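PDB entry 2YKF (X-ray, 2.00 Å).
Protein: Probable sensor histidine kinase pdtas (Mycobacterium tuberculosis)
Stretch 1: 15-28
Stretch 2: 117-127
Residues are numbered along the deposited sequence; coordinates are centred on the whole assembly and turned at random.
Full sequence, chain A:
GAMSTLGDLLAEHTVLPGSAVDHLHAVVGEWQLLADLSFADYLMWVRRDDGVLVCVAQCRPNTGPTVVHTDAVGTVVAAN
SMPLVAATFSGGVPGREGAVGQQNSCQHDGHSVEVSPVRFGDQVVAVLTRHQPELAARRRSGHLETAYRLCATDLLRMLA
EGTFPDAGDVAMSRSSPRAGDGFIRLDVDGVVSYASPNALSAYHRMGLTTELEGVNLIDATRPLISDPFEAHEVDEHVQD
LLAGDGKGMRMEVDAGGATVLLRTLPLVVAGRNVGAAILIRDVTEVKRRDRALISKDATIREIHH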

ATOM      1  N   VAL A  15      30.554  12.228  -6.078  1.00 45.05           N
ATOM      2  CA  VAL A  15      30.733  13.689  -6.234  1.00 45.65           C
ATOM      3  C   VAL A  15      29.595  14.381  -7.043  1.00 45.56           C
ATOM      4  O   VAL A  15      29.780  15.410  -7.679  1.00 44.93           O
ATOM      5  CB  VAL A  15      32.188  14.074  -6.702  1.00 46.10           C
ATOM      6  CG1 VAL A  15      33.219  13.397  -5.777  1.00 47.39           C
ATOM      7  CG2 VAL A  15      32.444  13.708  -8.166  1.00 46.13           C
ATOM      8  N   LEU A  16      28.400  13.797  -6.988  1.00 43.63           N
ATOM      9  CA  LEU A  16      27.233  14.349  -7.665  1.00 41.76           C
ATOM     10  C   LEU A  16      26.918  15.696  -7.090  1.00 40.02           C
ATOM     11  O   LEU A  16      27.065  15.915  -5.881  1.00 40.26           O
ATOM     12  CB  LEU A  16      26.023  13.411  -7.496  1.00 41.85           C
ATOM     13  CG  LEU A  16      26.071  12.112  -8.317  1.00 42.62           C
ATOM     14  CD1 LEU A  16      25.057  11.101  -7.769  1.00 43.61           C
ATOM     15  CD2 LEU A  16      25.780  12.376  -9.810  1.00 43.78           C
ATOM     16  N   PRO A  17      26.504  16.626  -7.954  1.00 39.68           N
ATOM     17  CA  PRO A  17      26.133  17.965  -7.484  1.00 39.92           C
ATOM     18  C   PRO A  17      24.791  17.906  -6.712  1.00 41.83           C
ATOM     19  O   PRO A  17      24.017  16.971  -6.933  1.00 40.41           O
ATOM     20  CB  PRO A  17      25.973  18.745  -8.789  1.00 41.36           C
ATOM     21  CG  PRO A  17      25.628  17.744  -9.840  1.00 39.88           C
ATOM     22  CD  PRO A  17      26.312  16.453  -9.412  1.00 38.71           C
ATOM     23  N   GLY A  18      24.551  18.876  -5.821  1.00 41.52           N
ATOM     24  CA  GLY A  18      23.337  18.922  -5.010  1.00 40.80           C
ATOM     25  C   GLY A  18      22.024  18.783  -5.797  1.00 41.01           C
ATOM     26  O   GLY A  18      21.057  18.225  -5.299  1.00 40.20           O
ATOM     27  N   SER A  19      21.965  19.314  -7.016  1.00 40.27           N
ATOM     28  CA  SER A  19      20.815  19.115  -7.872  1.00 39.42           C
ATOM     29  C   SER A  19      20.564  17.660  -8.223  1.00 38.91           C
ATOM     30  O   SER A  19      19.395  17.187  -8.221  1.00 38.99           O
ATOM     31  CB  SER A  19      20.997  19.871  -9.175  1.00 39.67           C
ATOM     32  OG  SER A  19      20.653  21.196  -8.948  1.00 44.78           O
ATOM     33  N   ALA A  20      21.607  16.955  -8.640  1.00 37.54           N
ATOM     34  CA  ALA A  20      21.382  15.536  -8.951  1.00 37.11           C
ATOM     35  C   ALA A  20      21.146  14.743  -7.675  1.00 35.20           C
ATOM     36  O   ALA A  20      20.425  13.773  -7.703  1.00 33.52           O
ATOM     37  CB  ALA A  20      22.536  14.905  -9.777  1.00 37.43           C
ATOM     38  N   VAL A  21      21.822  15.111  -6.583  1.00 36.65           N
ATOM     39  CA  VAL A  21      21.537  14.471  -5.285  1.00 34.49           C
ATOM     40  C   VAL A  21      20.020  14.585  -4.928  1.00 35.52           C
ATOM     41  O   VAL A  21      19.377  13.576  -4.638  1.00 33.15           O
ATOM     42  CB  VAL A  21      22.430  14.975  -4.172  1.00 36.45           C
ATOM     43  CG1 VAL A  21      21.914  14.486  -2.804  1.00 34.39           C
ATOM     44  CG2 VAL A  21      23.934  14.483  -4.398  1.00 35.77           C
ATOM     45  N   ASP A  22      19.460  15.789  -5.016  1.00 34.58           N
ATOM     46  CA  ASP A  22      17.992  15.988  -4.921  1.00 35.60           C
ATOM     47  C   ASP A  22      17.153  15.108  -5.792  1.00 32.91           C
ATOM     48  O   ASP A  22      16.149  14.581  -5.337  1.00 31.05           O
ATOM     49  CB  ASP A  22      17.613  17.402  -5.350  1.00 37.39           C
ATOM     50  CG  ASP A  22      17.956  18.404  -4.356  1.00 40.91           C
ATOM     51  OD1 ASP A  22      18.253  18.020  -3.184  1.00 48.60           O
ATOM     52  OD2 ASP A  22      17.864  19.612  -4.731  1.00 48.46           O
ATOM     53  N   HIS A  23      17.510  15.023  -7.069  1.00 30.25           N
ATOM     54  CA  HIS A  23      16.783  14.196  -7.967  1.00 29.17           C
ATOM     55  C   HIS A  23      16.775  12.709  -7.518  1.00 29.40           C
ATOM     56  O   HIS A  23      15.748  12.043  -7.632  1.00 27.20           O
ATOM     57  CB  HIS A  23      17.369  14.309  -9.359  1.00 30.58           C
ATOM     58  CG  HIS A  23      16.586  13.589 -10.412  1.00 29.59           C
ATOM     59  ND1 HIS A  23      15.351  14.019 -10.846  1.00 32.23           N
ATOM     60  CD2 HIS A  23      16.885  12.493 -11.150  1.00 29.14           C
ATOM     61  CE1 HIS A  23      14.932  13.231 -11.820  1.00 34.36           C
ATOM     62  NE2 HIS A  23      15.860  12.303 -12.035  1.00 29.53           N
ATOM     63  N   LEU A  24      17.909  12.189  -7.036  1.00 28.50           N
ATOM     64  CA  LEU A  24      17.899  10.798  -6.604  1.00 29.17           C
ATOM     65  C   LEU A  24      17.050  10.646  -5.369  1.00 27.54           C
ATOM     66  O   LEU A  24      16.368   9.628  -5.225  1.00 26.16           O
ATOM     67  CB  LEU A  24      19.314  10.209  -6.370  1.00 29.54           C
ATOM     68  CG  LEU A  24      20.124  10.135  -7.694  1.00 28.26           C
ATOM     69  CD1 LEU A  24      21.489   9.555  -7.413  1.00 28.77           C
ATOM     70  CD2 LEU A  24      19.435   9.300  -8.711  1.00 27.07           C
ATOM     71  N   HIS A  25      17.105  11.614  -4.460  1.00 27.42           N
ATOM     72  CA  HIS A  25      16.225  11.565  -3.274  1.00 29.56           C
ATOM     73  C   HIS A  25      14.738  11.490  -3.712  1.00 29.16           C
ATOM     74  O   HIS A  25      13.953  10.708  -3.172  1.00 27.94           O
ATOM     75  CB  HIS A  25      16.395  12.798  -2.386  1.00 30.37           C
ATOM     76  CG  HIS A  25      17.583  12.735  -1.482  1.00 34.66           C
ATOM     77  ND1 HIS A  25      17.567  12.074  -0.269  1.00 33.66           N
ATOM     78  CD2 HIS A  25      18.807  13.330  -1.566  1.00 37.19           C
ATOM     79  CE1 HIS A  25      18.734  12.243   0.348  1.00 36.70           C
ATOM     80  NE2 HIS A  25      19.503  12.997  -0.419  1.00 40.99           N
ATOM     81  N   ALA A  26      14.386  12.320  -4.670  1.00 29.78           N
ATOM     82  CA  ALA A  26      13.028  12.303  -5.306  1.00 28.97           C
ATOM     83  C   ALA A  26      12.672  10.958  -5.945  1.00 27.34           C
ATOM     84  O   ALA A  26      11.542  10.454  -5.788  1.00 25.29           O
ATOM     85  CB  ALA A  26      12.924  13.470  -6.360  1.00 29.25           C
ATOM     86  N   VAL A  27      13.610  10.337  -6.687  1.00 25.68           N
ATOM     87  CA  VAL A  27      13.364   9.005  -7.201  1.00 25.10           C
ATOM     88  C   VAL A  27      12.973   8.006  -6.098  1.00 25.96           C
ATOM     89  O   VAL A  27      11.935   7.284  -6.226  1.00 26.82           O
ATOM     90  CB  VAL A  27      14.614   8.401  -7.943  1.00 26.71           C
ATOM     91  CG1 VAL A  27      14.339   6.905  -8.296  1.00 23.72           C
ATOM     92  CG2 VAL A  27      14.918   9.283  -9.234  1.00 25.80           C
ATOM     93  N   VAL A  28      13.802   7.926  -5.061  1.00 25.65           N
ATOM     94  CA  VAL A  28      13.558   7.023  -3.939  1.00 27.05           C
ATOM     95  C   VAL A  28      12.240   7.392  -3.173  1.00 26.90           C
ATOM     96  O   VAL A  28      11.525   6.520  -2.703  1.00 26.30           O
ATOM     97  CB  VAL A  28      14.796   6.979  -2.977  1.00 27.08           C
ATOM     98  CG1 VAL A  28      14.494   6.074  -1.784  1.00 29.57           C
ATOM     99  CG2 VAL A  28      16.015   6.393  -3.748  1.00 28.57           C
ATOM    100  N   PRO A 117      18.779   3.389 -16.965  1.00 35.08           N
ATOM    101  CA  PRO A 117      19.384   4.553 -16.405  1.00 33.04           C
ATOM    102  C   PRO A 117      18.394   5.564 -15.807  1.00 31.52           C
ATOM    103  O   PRO A 117      17.248   5.665 -16.234  1.00 31.39           O
ATOM    104  CB  PRO A 117      20.011   5.209 -17.635  1.00 33.75           C
ATOM    105  CG  PRO A 117      18.993   4.883 -18.713  1.00 34.29           C
ATOM    106  CD  PRO A 117      18.651   3.475 -18.442  1.00 34.15           C
ATOM    107  N   VAL A 118      18.892   6.337 -14.870  1.00 28.93           N
ATOM    108  CA  VAL A 118      18.190   7.468 -14.354  1.00 30.97           C
ATOM    109  C   VAL A 118      19.016   8.660 -14.830  1.00 32.78           C
ATOM    110  O   VAL A 118      20.184   8.761 -14.451  1.00 33.40           O
ATOM    111  CB  VAL A 118      18.195   7.444 -12.823  1.00 30.44           C
ATOM    112  CG1 VAL A 118      17.512   8.697 -12.243  1.00 33.05           C
ATOM    113  CG2 VAL A 118      17.485   6.163 -12.289  1.00 30.21           C
ATOM    114  N   ARG A 119      18.419   9.528 -15.651  1.00 33.59           N
ATOM    115  CA  ARG A 119      19.084  10.768 -16.128  1.00 35.93           C
ATOM    116  C   ARG A 119      18.664  11.990 -15.366  1.00 37.38           C
ATOM    117  O   ARG A 119      17.462  12.105 -14.876  1.00 34.94           O
ATOM    118  CB  ARG A 119      18.841  11.010 -17.602  1.00 36.27           C
ATOM    119  CG  ARG A 119      19.957  10.490 -18.423  1.00 42.50           C
ATOM    120  CD  ARG A 119      19.830  10.774 -19.959  1.00 45.22           C
ATOM    121  NE  ARG A 119      20.674   9.783 -20.661  1.00 49.64           N
ATOM    122  CZ  ARG A 119      20.315   8.526 -20.970  1.00 51.80           C
ATOM    123  NH1 ARG A 119      19.097   8.063 -20.676  1.00 54.60           N
ATOM    124  NH2 ARG A 119      21.173   7.709 -21.583  1.00 51.88           N
ATOM    125  N   PHE A 120      19.658  12.872 -15.185  1.00 36.54           N
ATOM    126  CA  PHE A 120      19.450  14.192 -14.690  1.00 39.15           C
ATOM    127  C   PHE A 120      20.433  15.174 -15.364  1.00 40.99           C
ATOM    128  O   PHE A 120      21.649  14.944 -15.410  1.00 40.35           O
ATOM    129  CB  PHE A 120      19.667  14.263 -13.188  1.00 38.96           C
ATOM    130  CG  PHE A 120      19.443  15.638 -12.633  1.00 41.43           C
ATOM    131  CD1 PHE A 120      18.140  16.099 -12.400  1.00 44.31           C
ATOM    132  CD2 PHE A 120      20.507  16.507 -12.445  1.00 43.33           C
ATOM    133  CE1 PHE A 120      17.922  17.394 -11.912  1.00 44.59           C
ATOM    134  CE2 PHE A 120      20.292  17.806 -11.963  1.00 45.91           C
ATOM    135  CZ  PHE A 120      18.986  18.236 -11.706  1.00 45.56           C
ATOM    136  N   GLY A 121      19.908  16.305 -15.801  1.00 44.63           N
ATOM    137  CA  GLY A 121      20.623  17.127 -16.763  1.00 48.39           C
ATOM    138  C   GLY A 121      20.586  16.151 -17.921  1.00 50.67           C
ATOM    139  O   GLY A 121      19.521  15.510 -18.175  1.00 51.86           O
ATOM    140  N   ASP A 122      21.740  15.949 -18.533  1.00 51.46           N
ATOM    141  CA  ASP A 122      21.911  14.879 -19.505  1.00 52.87           C
ATOM    142  C   ASP A 122      22.961  13.840 -19.114  1.00 51.54           C
ATOM    143  O   ASP A 122      23.534  13.185 -19.993  1.00 52.18           O
ATOM    144  CB  ASP A 122      22.223  15.453 -20.890  1.00 54.13           C
ATOM    145  CG  ASP A 122      21.149  15.111 -21.906  1.00 57.80           C
ATOM    146  OD1 ASP A 122      21.115  13.943 -22.364  1.00 61.58           O
ATOM    147  OD2 ASP A 122      20.316  15.997 -22.230  1.00 63.59           O
ATOM    148  N   GLN A 123      23.246  13.713 -17.814  1.00 49.26           N
ATOM    149  CA  GLN A 123      24.113  12.635 -17.386  1.00 47.19           C
ATOM    150  C   GLN A 123      23.313  11.466 -16.745  1.00 44.26           C
ATOM    151  O   GLN A 123      22.248  11.667 -16.147  1.00 43.12           O
ATOM    152  CB  GLN A 123      25.344  13.134 -16.560  1.00 47.91           C
ATOM    153  CG  GLN A 123      25.066  13.906 -15.271  1.00 53.81           C
ATOM    154  CD  GLN A 123      26.180  13.761 -14.170  1.00 60.47           C
ATOM    155  OE1 GLN A 123      27.118  12.937 -14.289  1.00 62.47           O
ATOM    156  NE2 GLN A 123      26.041  14.548 -13.076  1.00 59.02           N
ATOM    157  N   VAL A 124      23.777  10.250 -16.935  1.00 40.69           N
ATOM    158  CA  VAL A 124      23.226   9.129 -16.197  1.00 38.42           C
ATOM    159  C   VAL A 124      23.815   9.291 -14.815  1.00 37.77           C
ATOM    160  O   VAL A 124      25.076   9.134 -14.614  1.00 37.69           O
ATOM    161  CB  VAL A 124      23.618   7.800 -16.780  1.00 39.07           C
ATOM    162  CG1 VAL A 124      23.203   6.675 -15.853  1.00 36.16           C
ATOM    163  CG2 VAL A 124      23.016   7.611 -18.186  1.00 36.75           C
ATOM    164  N   VAL A 125      22.952   9.639 -13.850  1.00 34.38           N
ATOM    165  CA  VAL A 125      23.397   9.803 -12.449  1.00 32.87           C
ATOM    166  C   VAL A 125      23.235   8.576 -11.568  1.00 32.06           C
ATOM    167  O   VAL A 125      23.842   8.500 -10.470  1.00 32.69           O
ATOM    168  CB  VAL A 125      22.796  11.054 -11.777  1.00 32.76           C
ATOM    169  CG1 VAL A 125      23.209  12.302 -12.525  1.00 32.53           C
ATOM    170  CG2 VAL A 125      21.210  10.958 -11.726  1.00 33.86           C
ATOM    171  N   ALA A 126      22.436   7.623 -12.020  1.00 29.89           N
ATOM    172  CA  ALA A 126      22.279   6.360 -11.327  1.00 30.04           C
ATOM    173  C   ALA A 126      21.757   5.371 -12.299  1.00 28.46           C
ATOM    174  O   ALA A 126      21.272   5.742 -13.366  1.00 28.95           O
ATOM    175  CB  ALA A 126      21.262   6.483 -10.062  1.00 28.85           C
ATOM    176  N   VAL A 127      21.839   4.101 -11.929  1.00 29.27           N
ATOM    177  CA  VAL A 127      21.231   3.015 -12.693  1.00 29.12           C
ATOM    178  C   VAL A 127      20.363   2.110 -11.784  1.00 30.20           C
ATOM    179  O   VAL A 127      20.769   1.781 -10.684  1.00 33.30           O
ATOM    180  CB  VAL A 127      22.324   2.146 -13.348  1.00 30.76           C
ATOM    181  CG1 VAL A 127      21.698   0.995 -14.051  1.00 27.81           C
ATOM    182  CG2 VAL A 127      23.090   3.017 -14.360  1.00 32.34           C
TER
HETATM  183  O   HOH W   1      14.981  10.893 -13.904  1.00 36.98           O

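The most unusual feature of this contact is its polar corner: in a largely apolar interface, the imidazole of His 23 reaches from the helix to the backbone of the hairpin, and a single water joins the two. Water 1 lies 2.5 Å from His 23 NE2, a short hydrogen bond, and lies 2.9 Å from Arg 119 O, a carbonyl that can only accept. His 23 NE2 itself stands 3.3 Å from Arg 119 O. The t rotamer of His 23, with chi2 at 71°, carries the ring into this position, where the edge of the imidazole meets Val 118 (His 23 NE2 to Val 118 CG1, 4.0 Å) and one face is covered by Phe 120 (His 23 CG to Phe 120 CD1, 3.6 Å). The two rings meet obliquely, with centroids 5.1 Å apart and planes at 38°. Histidine suits the place because a flat, partly polar ring can pack against carbon and still offer a nitrogen to the water.

Phe 120, at the end of the first strand, has the largest area covered by the opposite stretch. Its t side chain lays one ring face against the first turn of the helix, where Ala 20 CA sits 4.1 Å from the ring centroid and 28° off the ring normal, a CH-pi contact. Ala 20 CB is 3.7 Å from Phe 120 CD2, and Ser 19 CB is 3.5 Å from Phe 120 CE2. The small side chain of Ala 20 accompanies a close backbone approach, 6.2 Å between Ala 20 CA and Phe 120 CA, and its methyl also meets the second strand, with Ala 20 CB 3.8 Å from Val 125 CG1.

Val 125 lies between two leucines of the first stretch. Leu 16 CD2, before the helix, packs 3.7 Å from Val 125 CG1, while Leu 24 CD2, farther along, lies 3.9 Å from Val 125 CG2; the branched valine thus presents a different methyl to each. The CA-to-CB bond of Leu 24 points sideways, yet its end comes nearer, and Leu 24 CD2 settles 3.6 Å from Ala 126 CB and 4.1 Å from Val 118 CG1. Val 27 closes this apolar patch, its CG2 4.0 Å from Val 118 CG1. Val 118 CG1 is therefore shared by His 23, Leu 24 and Val 27, three residues along the buried side of the helix.

At the exposed margin, Gln 123 extends its amide beside the residues leading into the helix: Gln 123 NE2 is 3.9 Å from Leu 16 CD2 and 4.1 Å from Pro 17 CD. Pro 17 occupies the N-cap position, and Pro 17 O accepts a hydrogen bond from Val 21 N at 2.9 Å.

The hairpin holds its own shape through backbone pairs such as Val 118 N to Ala 126 O, 2.9 Å, and a type II' turn from Phe 120 to Gln 123, in which Gly 121 takes the positive phi that glycine readily adopts. Altogether 486 Å² is buried between the two stretches, both sides summed.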